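PDB 3ICL: EAL/GGDEF domain protein from Methylococcus capsulatus, which is of unknown function but carries a GGDEF domain, an alpha/beta fold built around a mixed five-stranded sheet. Local coordinates for residues V38-S43 against I117-S122; A61-T66 against L106-V111. The protein carries 1 engineered substitution. All blocks are in the same frame, centred on the assembly; numbering follows the deposited sequence.

Interaction 1. Residues V38-S43 against I117-S122; sequences VDNFKS and IVISVS
The carboxamide of N40 docks on the backbone of V118 and S120. At its edge, N40 ND2 gives a nearly straight bond (160°) to a lone pair of V118 O, 3.1 Å away and almost in the amide plane. N40 OD1 receives S120 N at 2.9 Å, with this donor standing above the carbonyl plane. Together the two bonds fix the rotation of the amide. CB of N40 points toward 117-122, and CG takes the crowded position between backbone N and carbonyl carbon (chi1 65°). The second flat group, the D39 carboxylate, meets S122 OG through D39 OD2 at 2.7 Å; the hydroxyl proton may go there or to N156 OD1. In the GGDEF fold seen here, strand 32-38 runs antiparallel to strand 121-127, and V38 and V121 form a non-hydrogen-bonded pair at the end of the first and the start of the second. Beyond V38 a type I turn to F41 carries the chain into helix 41-48. D39 N still bonds weakly to S120 O, while S120 OG lies 3.1 Å from D39 CB. On the buried side, V38 CG1 packs against I119 CG2 at 3.9 Å, the two side chains crossing obliquely.

Interaction 2. Residues A61-T66 against L106-V111; sequences AERIRT and LAQPFV
R63 reaches out from helix 50-67 to lay its guanidinium flat on the F110 ring, the two side chains meeting tip to tip. This is the tight part: the planes are 11° apart, and R63 CZ stands 3.7 Å from the F110 ring centroid in a cation-pi contact over the face. F110 CE1 lies over the centre of the guanidinium, and R63 NH1 in turn over the centre of the ring. CD of R63 lies anti to CA (chi2 -168°), and the chain stays extended to NE, carrying the guanidinium out to the ring. At the guanidinium edge, R63 NH2 gives a nearly straight bond (166°) to P109 O at 2.9 Å. R63 NH1 bonds Q108 O, also at 2.9 Å, and reaches P109 O weakly; both carbonyls lie close to the guanidinium plane, though NH1 stands above the plane of the Q108 carbonyl. The outer side is looser. Q108 and P109 are exposed, and Q108 CB adds a contact 3.5 Å from R63 NH1. At the base of the arginine side chain, R63 CB touches L106 CD2 at 3.8 Å; separately, I64 CG1 approaches L106 CD1 at 4.3 Å. F110 also packs on L56, A59 and T60 of helix 50-67 and on I117 of strand 115-117, while I64 turns to F82 and I84 of strand 81-86.

Both contacts are partly buried, with centres about 12 Å apart, and interaction 2 is nested inside the chain loop that interaction 1 closes. Interaction 1 joins two adjacent strands of the main sheet at the point where one leads into helix 41-48; its chemistry is uncharged amide, hydroxyl and backbone bonding plus one carboxylate. Interaction 2 ties 106-111 to helix 50-67 by a charged guanidinium stacked on a ring and bonded to backbone carbonyls, with apolar contacts at L106. They meet directly: I117 O and F110 N probably hydrogen-bond within the small two-stranded sheet, I119 CD1 packs on F110 CE2, and V121 CG2 on L106 CD1. I119, V121, L106 and F110 are all buried and form the apolar side the two contacts share.

Interaction 1. Residues V38-S43 against I117-S122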
loop_
_atom_site.group_PDB
_atom_site.type_symbol
_atom_site.label_atom_id
_atom_site.label_comp_id
_atom_site.label_asym_id
_atom_site.label_seq_id
_atom_site.Cartn_x
_atom_site.Cartn_y
_atom_site.Cartn_z
ATOM N N VAL A 38 -3.787 5.349 5.108
ATOM C CA VAL A 38 -3.539 6.774 5.274
ATOM C C VAL A 38 -4.258 7.013 6.590
ATOM O O VAL A 38 -5.468 7.247 6.630
ATOM C CB VAL A 38 -4.161 7.613 4.147
ATOM C CG1 VAL A 38 -3.900 9.091 4.395
ATOM C CG2 VAL A 38 -3.555 7.205 2.812
ATOM N N ASP A 39 -3.492 6.905 7.670
ATOM C CA ASP A 39 -4.012 7.036 9.024
ATOM C C ASP A 39 -4.871 8.246 9.349
ATOM O O ASP A 39 -5.904 8.104 10.002
ATOM C CB ASP A 39 -2.864 6.963 10.037
ATOM C CG ASP A 39 -2.091 5.655 9.961
ATOM O OD1 ASP A 39 -2.652 4.646 9.479
ATOM O OD2 ASP A 39 -0.921 5.634 10.400
ATOM N N ASN A 40 -4.462 9.433 8.910
ATOM C CA ASN A 40 -5.225 10.635 9.236
ATOM C C ASN A 40 -6.118 11.158 8.111
ATOM O O ASN A 40 -6.539 12.315 8.124
ATOM C CB ASN A 40 -4.262 11.736 9.716
ATOM C CG ASN A 40 -3.299 12.190 8.635
ATOM O OD1 ASN A 40 -3.049 11.474 7.663
ATOM N ND2 ASN A 40 -2.737 13.382 8.809
ATOM N N PHE A 41 -6.435 10.299 7.151
ATOM C CA PHE A 41 -7.264 10.725 6.038
ATOM C C PHE A 41 -8.656 11.221 6.417
ATOM O O PHE A 41 -9.101 12.249 5.919
ATOM C CB PHE A 41 -7.415 9.607 5.009
ATOM C CG PHE A 41 -8.189 10.027 3.796
ATOM C CD1 PHE A 41 -7.595 10.820 2.820
ATOM C CD2 PHE A 41 -9.525 9.672 3.651
ATOM C CE1 PHE A 41 -8.320 11.258 1.711
ATOM C CE2 PHE A 41 -10.263 10.105 2.542
ATOM C CZ PHE A 41 -9.655 10.902 1.571
ATOM N N LYS A 42 -9.348 10.489 7.281
ATOM C CA LYS A 42 -10.701 10.874 7.676
ATOM C C LYS A 42 -10.784 12.300 8.212
ATOM O O LYS A 42 -11.659 13.071 7.814
ATOM C CB LYS A 42 -11.251 9.910 8.727
ATOM C CG LYS A 42 -12.576 10.373 9.320
ATOM C CD LYS A 42 -13.060 9.457 10.428
ATOM C CE LYS A 42 -14.154 10.132 11.239
ATOM N NZ LYS A 42 -15.275 10.596 10.379
ATOM N N SER A 43 -9.884 12.650 9.122
ATOM C CA SER A 43 -9.887 13.992 9.688
ATOM C C SER A 43 -9.649 15.011 8.578
ATOM O O SER A 43 -10.277 16.070 8.555
ATOM C CB SER A 43 -8.814 14.116 10.767
ATOM O OG SER A 43 -7.543 13.787 10.254
ATOM N N ILE A 117 -0.519 19.841 3.514
ATOM C CA ILE A 117 -1.083 18.636 4.107
ATOM C C ILE A 117 -0.007 17.570 4.296
ATOM O O ILE A 117 0.746 17.249 3.371
ATOM C CB ILE A 117 -2.216 18.027 3.247
ATOM C CG1 ILE A 117 -3.371 19.020 3.099
ATOM C CG2 ILE A 117 -2.727 16.750 3.904
ATOM C CD1 ILE A 117 -3.995 19.431 4.414
ATOM N N VAL A 118 0.068 17.045 5.514
ATOM C CA VAL A 118 1.022 16.001 5.839
ATOM C C VAL A 118 0.215 14.796 6.311
ATOM O O VAL A 118 -0.508 14.873 7.299
ATOM C CB VAL A 118 1.997 16.454 6.952
ATOM C CG1 VAL A 118 1.220 16.965 8.157
ATOM C CG2 VAL A 118 2.902 15.297 7.353
ATOM N N ILE A 119 0.307 13.688 5.586
ATOM C CA ILE A 119 -0.437 12.500 5.984
ATOM C C ILE A 119 0.432 11.612 6.846
ATOM O O ILE A 119 1.665 11.667 6.765
ATOM C CB ILE A 119 -0.909 11.654 4.772
ATOM C CG1 ILE A 119 0.291 11.265 3.905
ATOM C CG2 ILE A 119 -1.962 12.413 3.978
ATOM C CD1 ILE A 119 -0.039 10.303 2.797
ATOM N N SER A 120 -0.216 10.811 7.685
ATOM C CA SER A 120 0.479 9.853 8.538
ATOM C C SER A 120 0.162 8.507 7.869
ATOM O O SER A 120 -0.973 8.272 7.450
ATOM C CB SER A 120 -0.067 9.916 9.969
ATOM O OG SER A 120 -1.467 9.724 9.982
ATOM N N VAL A 121 1.159 7.633 7.764
ATOM C CA VAL A 121 0.991 6.350 7.076
ATOM C C VAL A 121 1.432 5.126 7.880
ATOM O O VAL A 121 2.415 5.180 8.616
ATOM C CB VAL A 121 1.804 6.359 5.745
ATOM C CG1 VAL A 121 1.720 5.014 5.053
ATOM C CG2 VAL A 121 1.293 7.465 4.826
ATOM N N SER A 122 0.697 4.026 7.734
ATOM C CA SER A 122 1.040 2.769 8.408
ATOM C C SER A 122 0.994 1.659 7.374
ATOM O O SER A 122 0.031 1.547 6.617
ATOM C CB SER A 122 0.063 2.447 9.540
ATOM O OG SER A 122 0.340 3.217 10.694
#

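Interaction 2. Residues A61-T66 against L106-V111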
loop_
_atom_site.group_PDB
_atom_site.type_symbol
_atom_site.label_atom_id
_atom_site.label_comp_id
_atom_site.label_asym_id
_atom_site.label_seq_id
_atom_site.Cartn_x
_atom_site.Cartn_y
_atom_site.Cartn_z
ATOM N N ALA A 61 -1.727 7.895 -4.460
ATOM C CA ALA A 61 -1.662 6.729 -5.328
ATOM C C ALA A 61 -0.518 6.841 -6.326
ATOM O O ALA A 61 0.149 5.853 -6.636
ATOM C CB ALA A 61 -2.978 6.571 -6.072
ATOM N N GLU A 62 -0.296 8.046 -6.841
ATOM C CA GLU A 62 0.771 8.260 -7.809
ATOM C C GLU A 62 2.141 8.201 -7.155
ATOM O O GLU A 62 3.077 7.644 -7.729
ATOM C CB GLU A 62 0.571 9.602 -8.523
ATOM C CG GLU A 62 -0.766 9.682 -9.242
ATOM C CD GLU A 62 -1.082 11.072 -9.763
ATOM O OE1 GLU A 62 -0.652 12.059 -9.129
ATOM O OE2 GLU A 62 -1.780 11.175 -10.794
ATOM N N ARG A 63 2.269 8.766 -5.957
ATOM C CA ARG A 63 3.551 8.733 -5.266
ATOM C C ARG A 63 3.897 7.300 -4.892
ATOM O O ARG A 63 5.065 6.926 -4.855
ATOM C CB ARG A 63 3.525 9.605 -4.009
ATOM C CG ARG A 63 3.460 11.094 -4.306
ATOM C CD ARG A 63 3.734 11.925 -3.071
ATOM N NE ARG A 63 3.511 13.342 -3.329
ATOM C CZ ARG A 63 3.619 14.295 -2.409
ATOM N NH1 ARG A 63 3.957 13.983 -1.167
ATOM N NH2 ARG A 63 3.366 15.555 -2.725
ATOM N N ILE A 64 2.878 6.495 -4.610
ATOM C CA ILE A 64 3.119 5.104 -4.269
ATOM C C ILE A 64 3.683 4.396 -5.496
ATOM O O ILE A 64 4.648 3.640 -5.401
ATOM C CB ILE A 64 1.827 4.404 -3.814
ATOM C CG1 ILE A 64 1.379 4.980 -2.468
ATOM C CG2 ILE A 64 2.063 2.906 -3.705
ATOM C CD1 ILE A 64 0.067 4.408 -1.940
ATOM N N ARG A 65 3.088 4.657 -6.656
ATOM C CA ARG A 65 3.562 4.030 -7.886
ATOM C C ARG A 65 5.008 4.416 -8.211
ATOM O O ARG A 65 5.757 3.618 -8.774
ATOM C CB ARG A 65 2.640 4.392 -9.055
ATOM C CG ARG A 65 1.217 3.886 -8.887
ATOM C CD ARG A 65 0.408 3.967 -10.177
ATOM N NE ARG A 65 0.191 5.342 -10.617
ATOM C CZ ARG A 65 -0.660 5.692 -11.576
ATOM N NH1 ARG A 65 -1.381 4.769 -12.200
ATOM N NH2 ARG A 65 -0.787 6.969 -11.916
ATOM N N THR A 66 5.412 5.632 -7.854
ATOM C CA THR A 66 6.783 6.064 -8.139
ATOM C C THR A 66 7.766 5.353 -7.224
ATOM O O THR A 66 8.959 5.274 -7.525
ATOM C CB THR A 66 6.991 7.581 -7.916
ATOM O OG1 THR A 66 6.961 7.865 -6.510
ATOM C CG2 THR A 66 5.917 8.381 -8.611
ATOM N N LEU A 106 5.762 9.606 0.707
ATOM C CA LEU A 106 4.552 10.094 1.362
ATOM C C LEU A 106 4.790 11.011 2.557
ATOM O O LEU A 106 3.846 11.597 3.088
ATOM C CB LEU A 106 3.666 8.919 1.792
ATOM C CG LEU A 106 3.226 7.965 0.674
ATOM C CD1 LEU A 106 2.245 6.929 1.228
ATOM C CD2 LEU A 106 2.586 8.753 -0.455
ATOM N N ALA A 107 6.041 11.127 2.993
ATOM C CA ALA A 107 6.372 12.005 4.111
ATOM C C ALA A 107 6.487 13.435 3.586
ATOM O O ALA A 107 6.505 14.390 4.359
ATOM C CB ALA A 107 7.683 11.582 4.749
ATOM N N GLN A 108 6.580 13.574 2.267
ATOM C CA GLN A 108 6.673 14.896 1.653
ATOM C C GLN A 108 5.296 15.542 1.717
ATOM O O GLN A 108 4.279 14.862 1.605
ATOM C CB GLN A 108 7.122 14.781 0.195
ATOM C CG GLN A 108 8.510 14.198 0.014
ATOM C CD GLN A 108 8.804 13.862 -1.433
ATOM O OE1 GLN A 108 8.081 13.081 -2.055
ATOM N NE2 GLN A 108 9.864 14.450 -1.980
ATOM N N PRO A 109 5.242 16.869 1.904
ATOM C CA PRO A 109 3.933 17.531 1.973
ATOM C C PRO A 109 3.124 17.468 0.679
ATOM O O PRO A 109 3.671 17.295 -0.407
ATOM C CB PRO A 109 4.291 18.971 2.350
ATOM C CG PRO A 109 5.579 18.807 3.124
ATOM C CD PRO A 109 6.322 17.797 2.286
ATOM N N PHE A 110 1.807 17.582 0.823
ATOM C CA PHE A 110 0.881 17.601 -0.304
ATOM C C PHE A 110 0.322 19.015 -0.245
ATOM O O PHE A 110 -0.437 19.349 0.663
ATOM C CB PHE A 110 -0.247 16.592 -0.095
ATOM C CG PHE A 110 0.177 15.160 -0.269
ATOM C CD1 PHE A 110 0.190 14.572 -1.532
ATOM C CD2 PHE A 110 0.559 14.398 0.830
ATOM C CE1 PHE A 110 0.577 13.241 -1.697
ATOM C CE2 PHE A 110 0.948 13.064 0.674
ATOM C CZ PHE A 110 0.955 12.488 -0.591
ATOM N N VAL A 111 0.700 19.857 -1.197
ATOM C CA VAL A 111 0.222 21.232 -1.163
ATOM C C VAL A 111 -0.992 21.483 -2.045
ATOM O O VAL A 111 -0.936 21.329 -3.260
ATOM C CB VAL A 111 1.347 22.219 -1.557
ATOM C CG1 VAL A 111 0.881 23.651 -1.329
ATOM C CG2 VAL A 111 2.601 21.934 -0.738
#